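Local coordinates for O-ureido-L-serine synthase (Streptomyces lavendulae, PDB 3X44), which catalyses the pyridoxal-phosphate-dependent addition of hydroxyurea to O-acetyl-L-serine, giving O-ureido-L-serine for the biosynthesis of the antibiotic D-cycloserine, at residues A[148-157]-A[178-188]. The protein carries 1 engineered substitution. Sequence-based numbering, arbitrary orientation.
Sequences NPSYHRETTA and TTGTLTGVGQM. With PUS ((E)-O-(carbamoylamino)-N-({3-hydroxy-2-methyl-5-[(phosphonooxy)methyl]pyridin-4-yl}methylidene)-L-serine), chain C.
Pro149 and Gly180 bring their CA atoms to 4.2 Å where helices 148-157 and 180-188 cross at -50°, their axes approaching to 7.2 Å. Gly180 and Gly184 face the partner helix without side chains, so backbones meet directly: Gly184 CA makes a CH...O contact with Pro149 O (3.4 Å), and Pro149 CA a matching one with Gly180 O. His152 is the knob in a hole of Gly180, Thr181, Gly184 and Val185. One face of its ring lies over Thr181 CA, 3.8 Å from the centroid in a CH-pi contact, while ND1 shares a hydrogen bond with Thr156 OG1 that fixes the ring's rotation. With CG swung anti to the backbone N (chi1 171°), the Asn148 amide reaches across to Thr178, ND2 donating in its amide plane to OG1 at 2.9 Å. That hydroxyl also closes an ST turn with Gly180 N and gives its proton to PUS O1P (2.6 Å). Farther along, extended Arg153 grips Gln187 OE1 side-on with NE (2.6 Å) and NH2, the two planar groups nearly coplanar; Gln187 NE2 donates to Asp232 OD2. Met188 CG crosses against Arg153 CB, and Met188 CB meets Ala157 CB. In this type II PLP enzyme, residues 178-181 belong to the phosphate-binding loop after strand 171-174: N-H groups of Thr178, Thr179 and Thr181 and the Thr181 hydroxyl hold the phosphate, and Asn148 probably helps orient the Thr178 hydroxyl from the second shell.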
ATOM      1  N   ASN A 148      21.035 -10.795   9.376  1.00 16.72           N
ATOM      2  CA  ASN A 148      20.787 -11.063   7.967  1.00 18.33           C
ATOM      3  C   ASN A 148      19.502 -11.891   7.835  1.00 17.87           C
ATOM      4  O   ASN A 148      18.473 -11.368   7.411  1.00 16.69           O
ATOM      5  CB  ASN A 148      22.014 -11.779   7.375  1.00 16.10           C
ATOM      6  CG  ASN A 148      21.791 -12.298   5.963  1.00 15.78           C
ATOM      7  OD1 ASN A 148      20.713 -12.152   5.376  1.00 17.73           O
ATOM      8  ND2 ASN A 148      22.828 -12.915   5.407  1.00 13.26           N
ATOM      9  N   PRO A 149      19.533 -13.178   8.232  1.00 18.65           N
ATOM     10  CA  PRO A 149      18.325 -14.006   8.124  1.00 19.61           C
ATOM     11  C   PRO A 149      17.124 -13.463   8.905  1.00 17.56           C
ATOM     12  O   PRO A 149      15.973 -13.693   8.530  1.00 19.33           O
ATOM     13  CB  PRO A 149      18.778 -15.380   8.651  1.00 19.28           C
ATOM     14  CG  PRO A 149      19.982 -15.095   9.476  1.00 19.26           C
ATOM     15  CD  PRO A 149      20.659 -13.940   8.803  1.00 16.95           C
ATOM     16  N   SER A 150      17.391 -12.737   9.987  1.00 18.11           N
ATOM     17  CA  SER A 150      16.315 -12.192  10.803  1.00 19.44           C
ATOM     18  C   SER A 150      15.469 -11.168  10.056  1.00 17.80           C
ATOM     19  O   SER A 150      14.252 -11.148  10.206  1.00 16.52           O
ATOM     20  CB  SER A 150      16.877 -11.572  12.089  1.00 24.80           C
ATOM     21  OG  SER A 150      17.239 -10.218  11.885  1.00 28.05           O
ATOM     22  N   TYR A 151      16.086 -10.316   9.247  1.00 18.58           N
ATOM     23  CA  TYR A 151      15.283  -9.341   8.515  1.00 18.06           C
ATOM     24  C   TYR A 151      14.438 -10.062   7.474  1.00 16.67           C
ATOM     25  O   TYR A 151      13.401  -9.563   7.064  1.00 19.52           O
ATOM     26  CB  TYR A 151      16.162  -8.292   7.835  1.00 17.88           C
ATOM     27  CG  TYR A 151      15.436  -6.984   7.571  1.00 15.27           C
ATOM     28  CD1 TYR A 151      15.248  -6.043   8.588  1.00 17.84           C
ATOM     29  CD2 TYR A 151      14.950  -6.685   6.297  1.00 17.52           C
ATOM     30  CE1 TYR A 151      14.590  -4.820   8.329  1.00 19.18           C
ATOM     31  CE2 TYR A 151      14.301  -5.483   6.037  1.00 18.26           C
ATOM     32  CZ  TYR A 151      14.124  -4.555   7.046  1.00 19.09           C
ATOM     33  OH  TYR A 151      13.492  -3.365   6.750  1.00 22.91           O
ATOM     34  N   HIS A 152      14.881 -11.244   7.052  1.00 16.64           N
ATOM     35  CA  HIS A 152      14.127 -12.018   6.064  1.00 15.09           C
ATOM     36  C   HIS A 152      12.941 -12.714   6.710  1.00 17.03           C
ATOM     37  O   HIS A 152      11.902 -12.900   6.076  1.00 15.63           O
ATOM     38  CB  HIS A 152      15.026 -13.049   5.386  1.00 14.11           C
ATOM     39  CG  HIS A 152      15.996 -12.442   4.424  1.00 14.97           C
ATOM     40  ND1 HIS A 152      15.601 -11.874   3.230  1.00 15.65           N
ATOM     41  CD2 HIS A 152      17.337 -12.284   4.492  1.00 12.38           C
ATOM     42  CE1 HIS A 152      16.660 -11.393   2.605  1.00 14.15           C
ATOM     43  NE2 HIS A 152      17.725 -11.629   3.349  1.00 15.41           N
ATOM     44  N   ARG A 153      13.096 -13.103   7.972  1.00 15.30           N
ATOM     45  CA  ARG A 153      12.001 -13.751   8.680  1.00 19.94           C
ATOM     46  C   ARG A 153      10.901 -12.720   8.902  1.00 18.60           C
ATOM     47  O   ARG A 153       9.714 -13.017   8.804  1.00 17.93           O
ATOM     48  CB  ARG A 153      12.457 -14.244  10.055  1.00 18.90           C
ATOM     49  CG  ARG A 153      13.392 -15.424  10.061  1.00 23.59           C
ATOM     50  CD  ARG A 153      13.660 -15.847  11.505  1.00 22.32           C
ATOM     51  NE  ARG A 153      14.860 -16.668  11.628  1.00 28.22           N
ATOM     52  CZ  ARG A 153      16.043 -16.210  12.025  1.00 29.75           C
ATOM     53  NH1 ARG A 153      16.188 -14.929  12.338  1.00 30.53           N
ATOM     54  NH2 ARG A 153      17.081 -17.033  12.111  1.00 29.19           N
ATOM     55  N   GLU A 154      11.314 -11.496   9.201  1.00 21.55           N
ATOM     56  CA  GLU A 154      10.365 -10.438   9.516  1.00 20.62           C
ATOM     57  C   GLU A 154       9.756  -9.669   8.353  1.00 20.14           C
ATOM     58  O   GLU A 154       8.658  -9.131   8.488  1.00 21.60           O
ATOM     59  CB  GLU A 154      11.008  -9.461  10.510  1.00 21.22           C
ATOM     60  CG  GLU A 154      11.388 -10.116  11.830  1.00 19.52           C
ATOM     61  CD  GLU A 154      12.513  -9.405  12.559  1.00 22.60           C
ATOM     62  OE1 GLU A 154      12.412  -8.181  12.772  1.00 24.58           O
ATOM     63  OE2 GLU A 154      13.497 -10.076  12.932  1.00 23.62           O
ATOM     64  N   THR A 155      10.454  -9.598   7.224  1.00 15.88           N
ATOM     65  CA  THR A 155       9.906  -8.874   6.088  1.00 17.16           C
ATOM     66  C   THR A 155       9.636  -9.762   4.881  1.00 16.08           C
ATOM     67  O   THR A 155       8.486  -9.970   4.512  1.00 18.45           O
ATOM     68  CB  THR A 155      10.826  -7.703   5.673  1.00 15.91           C
ATOM     69  OG1 THR A 155      12.115  -8.202   5.301  1.00 16.26           O
ATOM     70  CG2 THR A 155      10.986  -6.726   6.830  1.00 13.77           C
ATOM     71  N   THR A 156      10.697 -10.283   4.273  1.00 16.73           N
ATOM     72  CA  THR A 156      10.570 -11.136   3.095  1.00 18.69           C
ATOM     73  C   THR A 156       9.568 -12.266   3.279  1.00 18.89           C
ATOM     74  O   THR A 156       8.734 -12.507   2.409  1.00 17.14           O
ATOM     75  CB  THR A 156      11.915 -11.767   2.720  1.00 17.91           C
ATOM     76  OG1 THR A 156      12.941 -10.771   2.807  1.00 19.61           O
ATOM     77  CG2 THR A 156      11.852 -12.328   1.300  1.00 16.48           C
ATOM     78  N   ALA A 157       9.681 -12.967   4.400  1.00 14.06           N
ATOM     79  CA  ALA A 157       8.779 -14.069   4.716  1.00 19.21           C
ATOM     80  C   ALA A 157       7.359 -13.573   5.009  1.00 17.29           C
ATOM     81  O   ALA A 157       6.376 -14.220   4.644  1.00 18.56           O
ATOM     82  CB  ALA A 157       9.315 -14.851   5.927  1.00 14.92           C
ATOM     83  N   THR A 178      24.708 -16.008   0.941  1.00 18.18           N
ATOM     84  CA  THR A 178      24.901 -16.050   2.390  1.00 20.05           C
ATOM     85  C   THR A 178      23.900 -17.035   3.006  1.00 19.88           C
ATOM     86  O   THR A 178      24.090 -17.509   4.132  1.00 19.99           O
ATOM     87  CB  THR A 178      24.663 -14.666   3.027  1.00 20.28           C
ATOM     88  OG1 THR A 178      23.278 -14.302   2.898  1.00 21.33           O
ATOM     89  CG2 THR A 178      25.528 -13.617   2.349  1.00 18.88           C
ATOM     90  N   THR A 179      22.859 -17.351   2.234  1.00 17.80           N
ATOM     91  CA  THR A 179      21.748 -18.235   2.629  1.00 17.48           C
ATOM     92  C   THR A 179      20.791 -17.522   3.582  1.00 17.10           C
ATOM     93  O   THR A 179      19.852 -18.125   4.104  1.00 16.97           O
ATOM     94  CB  THR A 179      22.206 -19.584   3.280  1.00 16.84           C
ATOM     95  OG1 THR A 179      22.419 -19.411   4.686  1.00 18.82           O
ATOM     96  CG2 THR A 179      23.461 -20.098   2.616  1.00 17.11           C
ATOM     97  N   GLY A 180      21.004 -16.225   3.781  1.00 18.10           N
ATOM     98  CA  GLY A 180      20.124 -15.477   4.664  1.00 16.82           C
ATOM     99  C   GLY A 180      18.674 -15.511   4.200  1.00 16.82           C
ATOM    100  O   GLY A 180      17.750 -15.577   5.016  1.00 21.42           O
ATOM    101  N   THR A 181      18.467 -15.455   2.888  1.00 14.84           N
ATOM    102  CA  THR A 181      17.118 -15.471   2.335  1.00 14.95           C
ATOM    103  C   THR A 181      16.497 -16.834   2.572  1.00 14.86           C
ATOM    104  O   THR A 181      15.404 -16.942   3.098  1.00 13.73           O
ATOM    105  CB  THR A 181      17.129 -15.177   0.815  1.00 14.50           C
ATOM    106  OG1 THR A 181      17.494 -13.809   0.598  1.00 18.84           O
ATOM    107  CG2 THR A 181      15.758 -15.412   0.211  1.00 18.09           C
ATOM    108  N   LEU A 182      17.220 -17.872   2.174  1.00 15.34           N
ATOM    109  CA  LEU A 182      16.767 -19.249   2.331  1.00 17.88           C
ATOM    110  C   LEU A 182      16.516 -19.645   3.783  1.00 17.51           C
ATOM    111  O   LEU A 182      15.560 -20.358   4.082  1.00 21.72           O
ATOM    112  CB  LEU A 182      17.799 -20.190   1.713  1.00 13.90           C
ATOM    113  CG  LEU A 182      17.707 -21.664   2.090  1.00 15.90           C
ATOM    114  CD1 LEU A 182      16.497 -22.268   1.410  1.00 16.17           C
ATOM    115  CD2 LEU A 182      19.001 -22.383   1.670  1.00 16.01           C
ATOM    116  N   THR A 183      17.375 -19.192   4.688  1.00 18.33           N
ATOM    117  CA  THR A 183      17.208 -19.532   6.098  1.00 15.89           C
ATOM    118  C   THR A 183      16.077 -18.746   6.757  1.00 15.09           C
ATOM    119  O   THR A 183      15.234 -19.322   7.451  1.00 17.24           O
ATOM    120  CB  THR A 183      18.522 -19.310   6.876  1.00 14.73           C
ATOM    121  OG1 THR A 183      19.516 -20.214   6.383  1.00 16.40           O
ATOM    122  CG2 THR A 183      18.312 -19.570   8.373  1.00 11.76           C
ATOM    123  N   GLY A 184      16.053 -17.433   6.530  1.00 15.47           N
ATOM    124  CA  GLY A 184      15.015 -16.593   7.112  1.00 12.47           C
ATOM    125  C   GLY A 184      13.619 -16.961   6.641  1.00 13.88           C
ATOM    126  O   GLY A 184      12.700 -17.130   7.450  1.00 13.00           O
ATOM    127  N   VAL A 185      13.448 -17.089   5.328  1.00 11.42           N
ATOM    128  CA  VAL A 185      12.143 -17.446   4.793  1.00 12.16           C
ATOM    129  C   VAL A 185      11.824 -18.912   5.088  1.00 13.79           C
ATOM    130  O   VAL A 185      10.708 -19.246   5.488  1.00 13.41           O
ATOM    131  CB  VAL A 185      12.075 -17.212   3.276  1.00 11.91           C
ATOM    132  CG1 VAL A 185      10.700 -17.619   2.756  1.00 17.95           C
ATOM    133  CG2 VAL A 185      12.322 -15.744   2.963  1.00 12.33           C
ATOM    134  N   GLY A 186      12.819 -19.775   4.903  1.00 17.39           N
ATOM    135  CA  GLY A 186      12.627 -21.194   5.142  1.00 19.11           C
ATOM    136  C   GLY A 186      12.135 -21.520   6.539  1.00 20.93           C
ATOM    137  O   GLY A 186      11.308 -22.418   6.723  1.00 19.71           O
ATOM    138  N   GLN A 187      12.639 -20.781   7.524  1.00 21.49           N
ATOM    139  CA  GLN A 187      12.273 -21.003   8.917  1.00 21.35           C
ATOM    140  C   GLN A 187      10.858 -20.554   9.271  1.00 21.18           C
ATOM    141  O   GLN A 187      10.201 -21.171  10.115  1.00 17.20           O
ATOM    142  CB  GLN A 187      13.283 -20.311   9.828  1.00 19.96           C
ATOM    143  CG  GLN A 187      14.573 -21.094   9.992  1.00 21.64           C
ATOM    144  CD  GLN A 187      15.585 -20.377  10.850  1.00 20.25           C
ATOM    145  OE1 GLN A 187      15.470 -19.177  11.096  1.00 24.35           O
ATOM    146  NE2 GLN A 187      16.588 -21.110  11.313  1.00 21.96           N
ATOM    147  N   MET A 188      10.389 -19.485   8.633  1.00 20.96           N
ATOM    148  CA  MET A 188       9.046 -18.988   8.896  1.00 20.94           C
ATOM    149  C   MET A 188       8.055 -19.887   8.159  1.00 21.46           C
ATOM    150  O   MET A 188       6.951 -20.143   8.644  1.00 17.12           O
ATOM    151  CB  MET A 188       8.914 -17.534   8.433  1.00 19.02           C
ATOM    152  CG  MET A 188       9.800 -16.561   9.215  1.00 22.19           C
ATOM    153  SD  MET A 188       9.860 -16.872  11.009  1.00 22.96           S
ATOM    154  CE  MET A 188       8.287 -16.253  11.490  1.00 23.69           C
TER
HETATM  155  N   PUS C 400      24.660 -11.427  -2.675  1.00 20.82           N
HETATM  156  CA  PUS C 400      25.599 -11.170  -1.509  1.00 22.23           C
HETATM  157  CB  PUS C 400      26.440 -12.446  -1.153  1.00 21.18           C
HETATM  158  OG  PUS C 400      27.250 -12.874  -2.339  1.00 24.28           O
HETATM  159  ND  PUS C 400      28.494 -13.484  -1.927  1.00 25.49           N
HETATM  160  CE  PUS C 400      28.789 -14.740  -2.332  1.00 24.50           C
HETATM  161  NZ2 PUS C 400      27.812 -15.559  -2.763  1.00 23.66           N
HETATM  162  OZ1 PUS C 400      29.914 -15.125  -2.307  1.00 25.91           O
HETATM  163  C   PUS C 400      26.549 -10.013  -1.886  1.00 22.51           C
HETATM  164  O   PUS C 400      26.228  -9.246  -2.751  1.00 22.53           O
HETATM  165  OT  PUS C 400      27.605  -9.878  -1.314  1.00 22.02           O
HETATM  166  C2  PUS C 400      22.027 -12.322  -6.146  1.00 15.85           C
HETATM  167  C3  PUS C 400      22.835 -11.892  -4.990  1.00 15.79           C
HETATM  168  C4  PUS C 400      22.804 -12.698  -3.764  1.00 17.56           C
HETATM  169  C5  PUS C 400      21.947 -13.889  -3.724  1.00 19.05           C
HETATM  170  C6  PUS C 400      21.170 -14.231  -4.924  1.00 16.00           C
HETATM  171  C2A PUS C 400      22.066 -11.545  -7.432  1.00 16.63           C
HETATM  172  C4A PUS C 400      23.751 -12.414  -2.619  1.00 19.39           C
HETATM  173  C5A PUS C 400      21.861 -14.764  -2.482  1.00 15.90           C
HETATM  174  N1  PUS C 400      21.245 -13.455  -6.060  1.00 18.81           N
HETATM  175  O3  PUS C 400      23.537 -10.743  -5.045  1.00 17.29           O
HETATM  176  O1P PUS C 400      22.727 -13.986   0.337  1.00 16.14           O
HETATM  177  O2P PUS C 400      20.429 -14.114   0.871  1.00 15.48           O
HETATM  178  O3P PUS C 400      21.542 -16.018  -0.017  1.00 17.15           O
HETATM  179  O4P PUS C 400      21.091 -14.094  -1.428  1.00 16.71           O
HETATM  180  P   PUS C 400      21.454 -14.557  -0.057  1.00 17.48           P